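Local atomic coordinates of translation initiation factor eIF-2B (Pyrococcus horikoshii, PDB entry 1VB5), a protein that probably serves as the regulatory subunit of archaeal initiation factor 2B, which catalyses the exchange of GDP for GTP on initiation factor 2. Residues B[60-65]-B[249-254]; B[143-148]-B[237-242]; B[193-198]-B[232-237]. All coordinates share one frame; numbering follows the deposited sequence.

Contact 1 (B[60-65]-B[249-254]); sequences PSMASL and VLFDVT
S61 lays its short side chain on the phenyl ring of F251. The CB sits 3.7 Å above the plane of the F251 ring, offset toward its rim, and lies 4.0 Å from the ring centroid and 23° off the normal, a CH-pi contact over one face. The hydroxyl leans the same way: OG of S61 comes to 3.5 Å from CD1 of F251 without making a bond to the ring. With OG beside the backbone N of S61 (chi1 -66°), the hydroxyl can lie near the ring and still reach the polar backbone of the neighbouring 232-237 segment, where it gives its proton to the carbonyl of M233 and accepts the N-H of M235. F251 likewise holds its CG beside its own backbone N (chi1 -51°), which carries the ring out of strand 251-254 and toward the turn at 60-62. M62 joins from an oblique direction. Its chain is extended beyond CB, so the terminal methyl is what arrives, CE of M62 standing 4.4 Å from CZ of F251, a loose apolar touch. The methionine side chain also packs on A21 and L24 of helix 21-38. Just after it comes the first turn of helix 63-71, where the N-H of L65 bonds to the carbonyl of M62 at 3.3 Å. The contact joins the helical N-terminal part of the chain to the edge strand of the small antiparallel sheet, and all three touching residues are buried. Chemically, the ring offers the turn an apolar surface for one CH2 and one methyl, while the buried serine hydroxyl is satisfied by two bonds to backbone groups of a third piece of chain, which ties that piece to the turn.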
loop_
_atom_site.group_PDB
_atom_site.type_symbol
_atom_site.label_atom_id
_atom_site.label_comp_id
_atom_site.label_asym_id
_atom_site.label_seq_id
_atom_site.Cartn_x
_atom_site.Cartn_y
_atom_site.Cartn_z
ATOM N N PRO B 60 5.947 20.138 9.107
ATOM C CA PRO B 60 4.679 20.640 9.647
ATOM C C PRO B 60 3.683 19.531 9.997
ATOM O O PRO B 60 2.619 19.808 10.548
ATOM C CB PRO B 60 4.164 21.549 8.533
ATOM C CG PRO B 60 5.428 22.035 7.881
ATOM C CD PRO B 60 6.252 20.773 7.813
ATOM N N SER B 61 4.027 18.283 9.675
ATOM C CA SER B 61 3.152 17.147 9.971
ATOM C C SER B 61 3.418 16.559 11.358
ATOM O O SER B 61 2.662 15.713 11.833
ATOM C CB SER B 61 3.324 16.039 8.920
ATOM O OG SER B 61 2.880 16.452 7.636
ATOM N N MET B 62 4.495 16.999 12.001
ATOM C CA MET B 62 4.840 16.487 13.324
ATOM C C MET B 62 4.555 17.491 14.432
ATOM O O MET B 62 5.213 18.528 14.543
ATOM C CB MET B 62 6.310 16.066 13.361
ATOM C CG MET B 62 6.597 14.807 12.558
ATOM S SD MET B 62 8.299 14.253 12.723
ATOM C CE MET B 62 8.307 12.814 11.636
ATOM N N ALA B 63 3.565 17.163 15.253
ATOM C CA ALA B 63 3.155 18.021 16.355
ATOM C C ALA B 63 4.233 18.166 17.423
ATOM O O ALA B 63 4.243 19.141 18.166
ATOM C CB ALA B 63 1.878 17.476 16.983
ATOM N N SER B 64 5.135 17.195 17.500
ATOM C CA SER B 64 6.192 17.236 18.499
ATOM C C SER B 64 7.064 18.470 18.301
ATOM O O SER B 64 7.499 19.094 19.270
ATOM C CB SER B 64 7.048 15.971 18.426
ATOM O OG SER B 64 7.726 15.889 17.189
ATOM N N LEU B 65 7.308 18.831 17.045
ATOM C CA LEU B 65 8.125 19.999 16.752
ATOM C C LEU B 65 7.410 21.279 17.172
ATOM O O LEU B 65 8.024 22.190 17.730
ATOM C CB LEU B 65 8.467 20.043 15.261
ATOM C CG LEU B 65 9.266 18.833 14.773
ATOM C CD1 LEU B 65 9.566 18.976 13.286
ATOM C CD2 LEU B 65 10.559 18.722 15.569
ATOM N N VAL B 249 3.509 11.895 -1.249
ATOM C CA VAL B 249 2.962 12.567 -0.074
ATOM C C VAL B 249 3.247 11.580 1.049
ATOM O O VAL B 249 2.687 10.479 1.082
ATOM C CB VAL B 249 1.433 12.795 -0.210
ATOM C CG1 VAL B 249 0.884 13.490 1.037
ATOM C CG2 VAL B 249 1.142 13.641 -1.449
ATOM N N LEU B 250 4.124 11.975 1.964
ATOM C CA LEU B 250 4.548 11.104 3.054
ATOM C C LEU B 250 3.577 10.838 4.193
ATOM O O LEU B 250 3.695 9.818 4.872
ATOM C CB LEU B 250 5.864 11.626 3.632
ATOM C CG LEU B 250 7.061 11.588 2.676
ATOM C CD1 LEU B 250 8.105 12.579 3.136
ATOM C CD2 LEU B 250 7.632 10.173 2.606
ATOM N N PHE B 251 2.619 11.730 4.417
ATOM C CA PHE B 251 1.694 11.513 5.517
ATOM C C PHE B 251 0.228 11.552 5.137
ATOM O O PHE B 251 -0.168 12.191 4.161
ATOM C CB PHE B 251 1.968 12.516 6.643
ATOM C CG PHE B 251 3.410 12.571 7.055
ATOM C CD1 PHE B 251 4.290 13.446 6.432
ATOM C CD2 PHE B 251 3.897 11.723 8.040
ATOM C CE1 PHE B 251 5.644 13.477 6.787
ATOM C CE2 PHE B 251 5.244 11.744 8.401
ATOM C CZ PHE B 251 6.118 12.623 7.772
ATOM N N ASP B 252 -0.569 10.850 5.930
ATOM C CA ASP B 252 -1.996 10.768 5.706
ATOM C C ASP B 252 -2.771 11.072 6.967
ATOM O O ASP B 252 -2.191 11.335 8.020
ATOM C CB ASP B 252 -2.369 9.368 5.236
ATOM C CG ASP B 252 -2.388 8.332 6.381
ATOM O OD1 ASP B 252 -1.357 8.115 7.043
ATOM O OD2 ASP B 252 -3.450 7.719 6.608
ATOM N N VAL B 253 -4.092 11.000 6.845
ATOM C CA VAL B 253 -4.994 11.270 7.951
ATOM C C VAL B 253 -6.004 10.144 8.174
ATOM O O VAL B 253 -6.695 9.717 7.245
ATOM C CB VAL B 253 -5.769 12.573 7.698
ATOM C CG1 VAL B 253 -6.632 12.910 8.908
ATOM C CG2 VAL B 253 -4.798 13.699 7.402
ATOM N N THR B 254 -6.086 9.663 9.412
ATOM C CA THR B 254 -7.037 8.617 9.756
ATOM C C THR B 254 -8.118 9.151 10.701
ATOM O O THR B 254 -7.817 9.668 11.783
ATOM C CB THR B 254 -6.352 7.418 10.446
ATOM O OG1 THR B 254 -5.392 6.829 9.560
ATOM C CG2 THR B 254 -7.389 6.371 10.827
#

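Contact 2 (B[143-148]-B[237-242])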
loop_
_atom_site.group_PDB
_atom_site.type_symbol
_atom_site.label_atom_id
_atom_site.label_comp_id
_atom_site.label_asym_id
_atom_site.label_seq_id
_atom_site.Cartn_x
_atom_site.Cartn_y
_atom_site.Cartn_z
ATOM N N SER B 143 7.242 -0.358 4.044
ATOM C CA SER B 143 6.956 1.081 4.008
ATOM C C SER B 143 7.629 1.898 2.908
ATOM O O SER B 143 8.628 2.584 3.155
ATOM C CB SER B 143 7.296 1.723 5.360
ATOM O OG SER B 143 6.701 1.009 6.429
ATOM N N SER B 144 7.067 1.849 1.706
ATOM C CA SER B 144 7.614 2.604 0.581
ATOM C C SER B 144 7.491 4.099 0.863
ATOM O O SER B 144 6.574 4.530 1.557
ATOM C CB SER B 144 6.851 2.264 -0.702
ATOM O OG SER B 144 6.942 0.880 -0.982
ATOM N N PRO B 145 8.382 4.916 0.282
ATOM C CA PRO B 145 9.479 4.530 -0.610
ATOM C C PRO B 145 10.851 4.413 0.059
ATOM O O PRO B 145 11.798 3.940 -0.564
ATOM C CB PRO B 145 9.464 5.644 -1.638
ATOM C CG PRO B 145 9.246 6.841 -0.760
ATOM C CD PRO B 145 8.147 6.369 0.206
ATOM N N ASP B 146 10.959 4.842 1.316
ATOM C CA ASP B 146 12.243 4.804 2.022
ATOM C C ASP B 146 12.493 3.529 2.814
ATOM O O ASP B 146 13.584 3.318 3.334
ATOM C CB ASP B 146 12.356 6.011 2.951
ATOM C CG ASP B 146 12.266 7.319 2.200
ATOM O OD1 ASP B 146 13.128 7.546 1.322
ATOM O OD2 ASP B 146 11.334 8.109 2.478
ATOM N N TYR B 147 11.468 2.692 2.916
ATOM C CA TYR B 147 11.578 1.421 3.617
ATOM C C TYR B 147 12.035 1.505 5.073
ATOM O O TYR B 147 12.866 0.715 5.513
ATOM C CB TYR B 147 12.503 0.485 2.831
ATOM C CG TYR B 147 12.035 0.237 1.411
ATOM C CD1 TYR B 147 12.880 0.465 0.327
ATOM C CD2 TYR B 147 10.734 -0.193 1.152
ATOM C CE1 TYR B 147 12.439 0.277 -0.979
ATOM C CE2 TYR B 147 10.282 -0.385 -0.146
ATOM C CZ TYR B 147 11.137 -0.150 -1.207
ATOM O OH TYR B 147 10.693 -0.343 -2.496
ATOM N N GLU B 148 11.484 2.453 5.826
ATOM C CA GLU B 148 11.844 2.587 7.233
ATOM C C GLU B 148 11.335 1.342 7.967
ATOM O O GLU B 148 11.756 1.045 9.088
ATOM C CB GLU B 148 11.213 3.849 7.837
ATOM C CG GLU B 148 9.685 3.850 7.837
ATOM C CD GLU B 148 9.076 4.476 6.582
ATOM O OE1 GLU B 148 9.754 4.534 5.525
ATOM O OE2 GLU B 148 7.902 4.905 6.657
ATOM N N ARG B 237 8.127 14.740 -0.508
ATOM C CA ARG B 237 9.521 14.748 -0.959
ATOM C C ARG B 237 9.534 14.284 -2.411
ATOM O O ARG B 237 8.642 13.553 -2.839
ATOM C CB ARG B 237 10.396 13.764 -0.171
ATOM C CG ARG B 237 10.571 14.004 1.313
ATOM C CD ARG B 237 11.518 12.930 1.863
ATOM N NE ARG B 237 11.165 12.475 3.205
ATOM C CZ ARG B 237 11.472 13.120 4.325
ATOM N NH1 ARG B 237 12.153 14.261 4.274
ATOM N NH2 ARG B 237 11.093 12.625 5.499
ATOM N N ASP B 238 10.552 14.689 -3.161
ATOM C CA ASP B 238 10.675 14.276 -4.555
ATOM C C ASP B 238 11.034 12.794 -4.624
ATOM O O ASP B 238 11.788 12.289 -3.789
ATOM C CB ASP B 238 11.754 15.100 -5.256
ATOM C CG ASP B 238 11.271 16.483 -5.640
ATOM O OD1 ASP B 238 10.456 17.058 -4.888
ATOM O OD2 ASP B 238 11.712 17.001 -6.689
ATOM N N LEU B 239 10.486 12.100 -5.616
ATOM C CA LEU B 239 10.756 10.674 -5.788
ATOM C C LEU B 239 10.790 10.285 -7.262
ATOM O O LEU B 239 9.978 10.755 -8.064
ATOM C CB LEU B 239 9.693 9.844 -5.058
ATOM C CG LEU B 239 9.711 8.323 -5.257
ATOM C CD1 LEU B 239 10.980 7.726 -4.664
ATOM C CD2 LEU B 239 8.488 7.714 -4.602
ATOM N N ILE B 240 11.745 9.428 -7.611
ATOM C CA ILE B 240 11.904 8.945 -8.978
ATOM C C ILE B 240 12.358 7.486 -8.974
ATOM O O ILE B 240 13.304 7.121 -8.279
ATOM C CB ILE B 240 12.947 9.775 -9.764
ATOM C CG1 ILE B 240 12.475 11.221 -9.898
ATOM C CG2 ILE B 240 13.153 9.180 -11.152
ATOM C CD1 ILE B 240 13.417 12.099 -10.707
ATOM N N ARG B 241 11.661 6.658 -9.743
ATOM C CA ARG B 241 11.983 5.239 -9.864
ATOM C C ARG B 241 11.905 4.937 -11.352
ATOM O O ARG B 241 10.895 5.225 -11.997
ATOM C CB ARG B 241 10.979 4.389 -9.084
ATOM C CG ARG B 241 11.225 2.888 -9.184
ATOM C CD ARG B 241 10.284 2.118 -8.269
ATOM N NE ARG B 241 10.611 2.303 -6.856
ATOM C CZ ARG B 241 11.688 1.792 -6.263
ATOM N NH1 ARG B 241 12.549 1.059 -6.960
ATOM N NH2 ARG B 241 11.904 2.008 -4.974
ATOM N N GLY B 242 12.967 4.353 -11.898
ATOM C CA GLY B 242 12.993 4.100 -13.323
ATOM C C GLY B 242 13.221 5.485 -13.899
ATOM O O GLY B 242 14.083 6.220 -13.421
#
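P145 and L239 meet as the apolar centre of this surface contact, the leucine crossing the proline ring at a slant. Along L239 the approach tightens step by step: its CB is still 5.4 Å from CB of P145, and its CG is 4.5 Å from that same proline CB. The methyls do the touching. CD1 of L239 comes to 4.0 Å from CB of P145, and CD2 comes closer, 3.7 Å from the same CB, while also resting 4.0 Å from CG of P145. The reach comes from CG lying anti to the backbone N (chi1 173°), which sends the branch out toward the loop. That loop follows strand 136-141 and leads into helix 148-158, a beta-alpha connection of the Rossmann-like parallel sheet, and it bends through a cis peptide between S144 and P145. The other partner enters a small hairpin, strands 240-241 and 244-245. Its extended backbone alternates, directing R237, L239 and R241 at the loop. Beyond the leucine, on the hairpin side, R241 sends out a straight chain that bends about CG-CD (chi3 -70°). Its NH2 ends 3.6 Å from OH of Y147, polar groups adjacent but too far apart for a bond, with ring and guanidinium planes 51° apart. On the R237 side, OD2 of D146 stays 4.4 Å from NE of R237. The opposite charges there probably attract weakly, but they fall short of a salt bridge. The second subunit shares this surface: Y147 makes a cation-pi pair with R241 of the other copy, and L239 also packs on T167 of that chain.

Contact 3 (B[193-198]-B[232-237])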
loop_
_atom_site.group_PDB
_atom_site.type_symbol
_atom_site.label_atom_id
_atom_site.label_comp_id
_atom_site.label_asym_id
_atom_site.label_seq_id
_atom_site.Cartn_x
_atom_site.Cartn_y
_atom_site.Cartn_z
ATOM N N TYR B 193 -8.223 13.341 14.923
ATOM C CA TYR B 193 -7.780 12.563 13.776
ATOM C C TYR B 193 -6.296 12.277 13.946
ATOM O O TYR B 193 -5.581 13.019 14.635
ATOM C CB TYR B 193 -8.042 13.330 12.476
ATOM C CG TYR B 193 -9.506 13.368 12.083
ATOM C CD1 TYR B 193 -10.478 13.803 12.983
ATOM C CD2 TYR B 193 -9.922 12.965 10.812
ATOM C CE1 TYR B 193 -11.833 13.835 12.633
ATOM C CE2 TYR B 193 -11.280 12.990 10.448
ATOM C CZ TYR B 193 -12.225 13.425 11.366
ATOM O OH TYR B 193 -13.563 13.440 11.036
ATOM N N VAL B 194 -5.836 11.197 13.327
ATOM C CA VAL B 194 -4.443 10.791 13.441
ATOM C C VAL B 194 -3.656 10.981 12.156
ATOM O O VAL B 194 -4.020 10.451 11.105
ATOM C CB VAL B 194 -4.337 9.306 13.856
ATOM C CG1 VAL B 194 -2.868 8.909 14.024
ATOM C CG2 VAL B 194 -5.112 9.071 15.137
ATOM N N VAL B 195 -2.580 11.753 12.246
ATOM C CA VAL B 195 -1.712 11.996 11.102
ATOM C C VAL B 195 -0.543 11.027 11.255
ATOM O O VAL B 195 0.115 10.988 12.302
ATOM C CB VAL B 195 -1.169 13.430 11.095
ATOM C CG1 VAL B 195 -0.266 13.632 9.884
ATOM C CG2 VAL B 195 -2.323 14.425 11.068
ATOM N N ASN B 196 -0.295 10.233 10.222
ATOM C CA ASN B 196 0.780 9.261 10.284
ATOM C C ASN B 196 1.226 8.906 8.876
ATOM O O ASN B 196 0.639 9.366 7.902
ATOM C CB ASN B 196 0.301 8.005 11.035
ATOM C CG ASN B 196 1.451 7.128 11.499
ATOM O OD1 ASN B 196 2.395 7.606 12.130
ATOM N ND2 ASN B 196 1.375 5.838 11.194
ATOM N N LYS B 197 2.274 8.096 8.776
ATOM C CA LYS B 197 2.809 7.675 7.488
ATOM C C LYS B 197 1.684 7.288 6.517
ATOM O O LYS B 197 0.731 6.602 6.892
ATOM C CB LYS B 197 3.756 6.486 7.683
ATOM C CG LYS B 197 4.428 6.010 6.401
ATOM C CD LYS B 197 5.429 7.040 5.885
ATOM C CE LYS B 197 5.855 6.729 4.446
ATOM N NZ LYS B 197 6.359 5.332 4.301
ATOM N N ALA B 198 1.803 7.744 5.273
ATOM C CA ALA B 198 0.821 7.444 4.241
ATOM C C ALA B 198 0.570 5.941 4.203
ATOM O O ALA B 198 1.513 5.148 4.182
ATOM C CB ALA B 198 1.329 7.922 2.892
ATOM N N VAL B 232 -4.546 20.301 8.173
ATOM C CA VAL B 232 -3.225 19.688 8.263
ATOM C C VAL B 232 -2.423 19.763 6.964
ATOM O O VAL B 232 -2.974 19.618 5.871
ATOM C CB VAL B 232 -3.337 18.207 8.682
ATOM C CG1 VAL B 232 -1.968 17.539 8.625
ATOM C CG2 VAL B 232 -3.913 18.113 10.084
ATOM N N MET B 233 -1.120 20.003 7.103
ATOM C CA MET B 233 -0.201 20.069 5.968
ATOM C C MET B 233 0.521 18.725 5.891
ATOM O O MET B 233 1.190 18.325 6.847
ATOM C CB MET B 233 0.846 21.169 6.175
ATOM C CG MET B 233 0.339 22.596 6.047
ATOM S SD MET B 233 1.621 23.808 6.517
ATOM C CE MET B 233 2.652 23.846 5.026
ATOM N N LEU B 234 0.385 18.027 4.767
ATOM C CA LEU B 234 1.043 16.734 4.589
ATOM C C LEU B 234 2.308 16.929 3.755
ATOM O O LEU B 234 2.239 17.217 2.557
ATOM C CB LEU B 234 0.094 15.750 3.901
ATOM C CG LEU B 234 -1.246 15.531 4.614
ATOM C CD1 LEU B 234 -2.130 14.614 3.781
ATOM C CD2 LEU B 234 -1.005 14.943 5.999
ATOM N N MET B 235 3.459 16.772 4.405
ATOM C CA MET B 235 4.759 16.955 3.762
ATOM C C MET B 235 5.018 15.982 2.610
ATOM O O MET B 235 4.579 14.831 2.634
ATOM C CB MET B 235 5.874 16.843 4.813
ATOM C CG MET B 235 7.260 17.228 4.308
ATOM S SD MET B 235 8.508 17.301 5.624
ATOM C CE MET B 235 9.200 15.639 5.559
ATOM N N GLU B 236 5.747 16.459 1.606
ATOM C CA GLU B 236 6.067 15.660 0.430
ATOM C C GLU B 236 7.547 15.804 0.046
ATOM O O GLU B 236 8.149 16.858 0.263
ATOM C CB GLU B 236 5.186 16.115 -0.737
ATOM C CG GLU B 236 5.165 15.169 -1.918
ATOM C CD GLU B 236 4.377 15.710 -3.103
ATOM O OE1 GLU B 236 3.355 16.398 -2.884
ATOM O OE2 GLU B 236 4.779 15.430 -4.253
ATOM N N ARG B 237 8.127 14.740 -0.508
ATOM C CA ARG B 237 9.521 14.748 -0.959
ATOM C C ARG B 237 9.534 14.284 -2.411
ATOM O O ARG B 237 8.642 13.553 -2.839
ATOM C CB ARG B 237 10.396 13.764 -0.171
ATOM C CG ARG B 237 10.571 14.004 1.313
ATOM C CD ARG B 237 11.518 12.930 1.863
ATOM N NE ARG B 237 11.165 12.475 3.205
ATOM C CZ ARG B 237 11.472 13.120 4.325
ATOM N NH1 ARG B 237 12.153 14.261 4.274
ATOM N NH2 ARG B 237 11.093 12.625 5.499
#
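Strand 194-197 is the central strand of the three-stranded antiparallel sheet formed with 187-188 and 251-254, and a loop that is extended but not part of that sheet, 232-237, passes over it in roughly the same chain direction. V195 carries the contact from the strand side, with one methyl for each partner. Its CG2 meets V232 tip to tip, 4.0 Å from CG1 of V232 and nearly as close to the other branch, V195 CG2 to V232 CG2 measuring 4.1 Å. Both methyls of V232 thus bracket the single CG2 methyl of V195. In V195 it is CG1 that stands anti to the backbone N (chi1 180°), and this leaves CG1 to meet the other loop residue. There CG1 of V195 lies 4.2 Å from CD2 of L234, where the two side chains pass at an angle rather than head-on. L234 starts out across the direction of the strand and brings only the end of its side chain close. Nothing polar enters this interface, which is methyl against methyl at ordinary or slightly loose van der Waals spacing. V195 also packs on M187 of strand 187-188, and both V195 and L234 touch F251 of strand 251-254, so the loop lies over two neighbouring strands at once. N196, next along, directs its CB away from the loop and bonds through ND2 to OG1 of T200 at the start of helix 200-209. That helix therefore lies beyond the strand from the loop, while L173 of the second subunit packs against L234.

In the fold
From the N terminus, the chain runs through 60-65 on its way from helix 41-58 into helix 63-71, and that turn waits 183 residues for its partner 249-254, making contact 1 the outermost closure. Within it, 143-148 is met by 237-242 in contact 2, and inside that again 193-198 is met by 232-237 in contact 3. The three nest without crossing. R237 belongs to both contacts 2 and 3. Contacts 1 and 3 are centred about 3 Å apart on the small antiparallel sheet; contact 2 is centred about 17 Å from contact 1, nearer the hairpin. A salt bridge from K197 to E148 links contacts 2 and 3, joining the small sheet to the Rossmann-like part.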